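Local coordinates for magnesium transport protein CorA (Methanocaldococcus jannaschii, PDB 4EGW) that mediates magnesium influx across the cell membrane as a homopentamer whose central pathway closes at high cytoplasmic magnesium and opens when it is low, at residues T255-E258 with V259-M263; S262-D265 with I266-L270. All coordinates share one frame; numbering follows the deposited sequence.

Running from the N terminus, the chain first builds the mixed sheet with its flanking helices, then helices 156-186 and 193-225, and finally helix 233-270, on which both contacts lie. Contact 1 (255-258 with 259-263) and contact 2 (262-265 with 266-270) are successive turns of this helix. Neither closes a loop, since the segments of each follow one another directly, and they neither nest nor cross: they overlap at S262 and M263, with centres about 10 Å apart. Contact 1 faces helices 156-186 and 193-225. Contact 2 continues along the same two helices and adds the loop residues L187 and Y191.

Contact 1: T255-E258 with V259-M263; sequences TYRE and VLTSM. With BU1 (1,4-butanediol), chain G.
V259 N donates to T255 O at 3.1 Å with an almost straight N-H...O angle of 169°, and L260 N reaches Y256 O at 2.9 Å in the next i to i+4 bond. E258 O serves two donors. The hydroxyl OG1 of T261 gives its proton to E258 O at 2.6 Å, in the carbonyl plane and on a lone pair, whereas S262 N makes the ordinary i to i+4 bond to the same oxygen at 3.2 Å. A chi1 of 76° places OG1 of T261 between its own backbone N and carbonyl carbon, which brings the hydroxyl back to the carbonyl three residues earlier, where its proton finds an acceptor within the helix.

These turns belong to the long helix 233-270 of the CorA cytoplasmic domain, which packs against two other helices. L260 meets I199, R203 and L206 of helix 193-225 as well as L180 of helix 156-186, while Y256 is buried among L206, L176 and E177.

Within the segments, L260 packs CG and CD1 on the carbonyl oxygen of Y256, a van der Waals contact of side chain with backbone one turn back. A touch between R257 CG and T261 CG2 is tentative, because T261 CG2 is modelled too close to R257 O for its position to be sure.

A 1,4-butanediol molecule lies along the same helix. Its C4 comes to the edge of the Y256 ring, near the ring plane, 3.2 Å from CE1, and its C3 touches V259 CG2 at 3.7 Å. With CG1 of V259 anti to the backbone N (chi1 169°), the other methyl, CG2, lies beside the backbone N and can meet both the diol and T255 O.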
loop_
_atom_site.group_PDB
_atom_site.type_symbol
_atom_site.label_atom_id
_atom_site.label_comp_id
_atom_site.label_asym_id
_atom_site.label_seq_id
_atom_site.Cartn_x
_atom_site.Cartn_y
_atom_site.Cartn_z
ATOM N N THR A 255 7.183 13.062 9.850
ATOM C CA THR A 255 7.118 14.151 8.892
ATOM C C THR A 255 5.765 14.868 8.960
ATOM O O THR A 255 5.694 16.100 8.892
ATOM C CB THR A 255 7.356 13.619 7.477
ATOM O OG1 THR A 255 8.564 12.847 7.467
ATOM C CG2 THR A 255 7.466 14.762 6.487
ATOM N N TYR A 256 4.698 14.093 9.117
ATOM C CA TYR A 256 3.345 14.628 9.032
ATOM C C TYR A 256 2.922 15.418 10.263
ATOM O O TYR A 256 2.291 16.475 10.148
ATOM C CB TYR A 256 2.335 13.510 8.759
ATOM C CG TYR A 256 2.604 12.736 7.491
ATOM C CD1 TYR A 256 3.449 13.235 6.508
ATOM C CD2 TYR A 256 2.010 11.496 7.277
ATOM C CE1 TYR A 256 3.701 12.511 5.346
ATOM C CE2 TYR A 256 2.253 10.766 6.120
ATOM C CZ TYR A 256 3.100 11.278 5.162
ATOM O OH TYR A 256 3.333 10.548 4.021
ATOM N N ARG A 257 3.243 14.908 11.446
ATOM C CA ARG A 257 2.991 15.692 12.643
ATOM C C ARG A 257 3.710 17.018 12.495
ATOM O O ARG A 257 3.146 18.064 12.803
ATOM C CB ARG A 257 3.464 14.982 13.904
ATOM C CG ARG A 257 3.477 15.898 15.119
ATOM C CD ARG A 257 4.207 15.267 16.284
ATOM N NE ARG A 257 4.610 16.261 17.271
ATOM C CZ ARG A 257 5.101 15.962 18.469
ATOM N NH1 ARG A 257 5.240 14.693 18.833
ATOM N NH2 ARG A 257 5.446 16.931 19.307
ATOM N N GLU A 258 4.948 16.970 12.004
ATOM C CA GLU A 258 5.709 18.188 11.753
ATOM C C GLU A 258 4.767 19.141 11.036
ATOM O O GLU A 258 4.374 20.173 11.578
ATOM C CB GLU A 258 6.922 17.920 10.849
ATOM C CG GLU A 258 7.936 16.883 11.347
ATOM C CD GLU A 258 9.023 16.555 10.305
ATOM O OE1 GLU A 258 9.128 17.283 9.292
ATOM O OE2 GLU A 258 9.771 15.566 10.497
ATOM N N VAL A 259 4.377 18.761 9.823
ATOM C CA VAL A 259 3.520 19.588 8.986
ATOM C C VAL A 259 2.259 20.087 9.692
ATOM O O VAL A 259 1.802 21.194 9.428
ATOM C CB VAL A 259 3.067 18.819 7.741
ATOM C CG1 VAL A 259 1.965 19.591 7.033
ATOM C CG2 VAL A 259 4.246 18.553 6.816
ATOM N N LEU A 260 1.688 19.272 10.573
ATOM C CA LEU A 260 0.502 19.684 11.315
ATOM C C LEU A 260 0.828 20.622 12.484
ATOM O O LEU A 260 -0.035 21.370 12.944
ATOM C CB LEU A 260 -0.280 18.468 11.798
ATOM C CG LEU A 260 -0.885 17.635 10.669
ATOM C CD1 LEU A 260 -1.032 16.209 11.105
ATOM C CD2 LEU A 260 -2.218 18.195 10.222
ATOM N N THR A 261 2.067 20.590 12.967
ATOM C CA THR A 261 2.488 21.551 13.981
ATOM C C THR A 261 2.543 22.931 13.338
ATOM O O THR A 261 2.189 23.935 13.958
ATOM C CB THR A 261 3.883 21.217 14.580
ATOM O OG1 THR A 261 4.913 21.570 13.648
ATOM C CG2 THR A 261 4.006 19.739 14.924
ATOM N N SER A 262 2.987 22.977 12.087
ATOM C CA SER A 262 3.118 24.241 11.374
ATOM C C SER A 262 1.749 24.802 11.065
ATOM O O SER A 262 1.445 25.948 11.388
ATOM C CB SER A 262 3.889 24.066 10.066
ATOM O OG SER A 262 5.175 23.534 10.305
ATOM N N MET A 263 0.918 23.974 10.449
ATOM C CA MET A 263 -0.390 24.414 10.015
ATOM C C MET A 263 -1.143 24.931 11.222
ATOM O O MET A 263 -1.822 25.960 11.142
ATOM C CB MET A 263 -1.146 23.286 9.302
ATOM C CG MET A 263 -0.322 22.647 8.169
ATOM S SD MET A 263 -1.193 21.764 6.845
ATOM C CE MET A 263 -2.356 20.810 7.799
HETATM C C1 BU1 G . 2.485 18.259 2.782
HETATM C C2 BU1 G . 3.412 17.104 2.642
HETATM C C3 BU1 G . 3.760 16.321 3.863
HETATM C C4 BU1 G . 4.569 15.090 3.638
HETATM O O5 BU1 G . 1.135 17.987 2.822
HETATM O O6 BU1 G . 4.647 14.621 2.337
#

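Contact 2: S262-D265 with I266-L270; sequences SMMD and ITLSL
The last turns of helix 233-270 carry this contact, in which T267 turns back on M263 and L268 on M264. M263 O accepts twice from T267: the backbone N arrives at 2.6 Å with an N-H...O angle of 160°, and the hydroxyl OG1 at 2.9 Å from well above the carbonyl plane. OG1 is anti to the carbonyl carbon of T267 (chi1 -48°), which lays it beside the backbone N and within range of the same acceptor.

In the three-helix packing of the CorA cytoplasmic domain, T267 is buried against M196 and I199 of helix 193-225 and against L187 in a loop. A valine in its place would probably leave M263 O without its second donor and set an extra methyl where the hydroxyl now bonds.

M264 and L268 form the apolar pair. The M264 chain bends at chi2 (67°), and this brings its terminal methyl CE to 3.5 Å from L268 CD1, while CG lies 4.0 Å from L268 CD2. The L268 branch is unusually turned, which leaves the pairing of individual methyls tentative. M264 also meets M196 and I199. One residue further on, S269 N donates to D265 O at 2.9 Å.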
loop_
_atom_site.group_PDB
_atom_site.type_symbol
_atom_site.label_atom_id
_atom_site.label_comp_id
_atom_site.label_asym_id
_atom_site.label_seq_id
_atom_site.Cartn_x
_atom_site.Cartn_y
_atom_site.Cartn_z
ATOM N N SER A 262 2.987 22.977 12.087
ATOM C CA SER A 262 3.118 24.241 11.374
ATOM C C SER A 262 1.749 24.802 11.065
ATOM O O SER A 262 1.445 25.948 11.388
ATOM C CB SER A 262 3.889 24.066 10.066
ATOM O OG SER A 262 5.175 23.534 10.305
ATOM N N MET A 263 0.918 23.974 10.449
ATOM C CA MET A 263 -0.390 24.414 10.015
ATOM C C MET A 263 -1.143 24.931 11.222
ATOM O O MET A 263 -1.822 25.960 11.142
ATOM C CB MET A 263 -1.146 23.286 9.302
ATOM C CG MET A 263 -0.322 22.647 8.169
ATOM S SD MET A 263 -1.193 21.764 6.845
ATOM C CE MET A 263 -2.356 20.810 7.799
ATOM N N MET A 264 -0.989 24.246 12.353
ATOM C CA MET A 264 -1.659 24.692 13.566
ATOM C C MET A 264 -1.170 26.064 13.897
ATOM O O MET A 264 -1.963 26.993 14.026
ATOM C CB MET A 264 -1.392 23.787 14.760
ATOM C CG MET A 264 -2.334 24.076 15.927
ATOM S SD MET A 264 -4.052 23.654 15.524
ATOM C CE MET A 264 -4.925 24.755 16.630
ATOM N N ASP A 265 0.148 26.188 14.023
ATOM C CA ASP A 265 0.757 27.469 14.347
ATOM C C ASP A 265 0.115 28.499 13.426
ATOM O O ASP A 265 -0.229 29.605 13.847
ATOM C CB ASP A 265 2.275 27.429 14.108
ATOM C CG ASP A 265 3.002 26.417 15.004
ATOM O OD1 ASP A 265 2.418 25.940 16.005
ATOM O OD2 ASP A 265 4.177 26.110 14.706
ATOM N N ILE A 266 -0.081 28.104 12.172
ATOM C CA ILE A 266 -0.687 28.976 11.182
ATOM C C ILE A 266 -2.126 29.298 11.542
ATOM O O ILE A 266 -2.495 30.464 11.629
ATOM C CB ILE A 266 -0.664 28.343 9.789
ATOM C CG1 ILE A 266 0.761 27.922 9.433
ATOM C CG2 ILE A 266 -1.210 29.315 8.775
ATOM C CD1 ILE A 266 1.799 28.998 9.713
ATOM N N THR A 267 -2.931 28.265 11.774
ATOM C CA THR A 267 -4.335 28.472 12.077
ATOM C C THR A 267 -4.406 29.490 13.198
ATOM O O THR A 267 -5.347 30.282 13.281
ATOM C CB THR A 267 -5.008 27.175 12.555
ATOM O OG1 THR A 267 -4.673 26.108 11.667
ATOM C CG2 THR A 267 -6.519 27.332 12.583
ATOM N N LEU A 268 -3.378 29.469 14.042
ATOM C CA LEU A 268 -3.295 30.320 15.227
ATOM C C LEU A 268 -2.869 31.763 14.929
ATOM O O LEU A 268 -3.322 32.701 15.586
ATOM C CB LEU A 268 -2.362 29.677 16.261
ATOM C CG LEU A 268 -3.032 28.771 17.310
ATOM C CD1 LEU A 268 -4.400 28.243 16.856
ATOM C CD2 LEU A 268 -2.105 27.629 17.742
ATOM N N SER A 269 -1.994 31.943 13.946
ATOM C CA SER A 269 -1.619 33.283 13.513
ATOM C C SER A 269 -2.711 33.949 12.658
ATOM O O SER A 269 -2.618 35.128 12.319
ATOM C CB SER A 269 -0.266 33.267 12.797
ATOM O OG SER A 269 -0.067 32.059 12.082
ATOM N N LEU A 270 -3.749 33.193 12.315
ATOM C CA LEU A 270 -4.924 33.781 11.696
ATOM C C LEU A 270 -5.695 34.516 12.777
ATOM O O LEU A 270 -5.772 35.747 12.773
ATOM C CB LEU A 270 -5.817 32.706 11.078
ATOM C CG LEU A 270 -5.415 32.199 9.695
ATOM C CD1 LEU A 270 -4.610 33.263 8.971
ATOM C CD2 LEU A 270 -4.626 30.915 9.794
#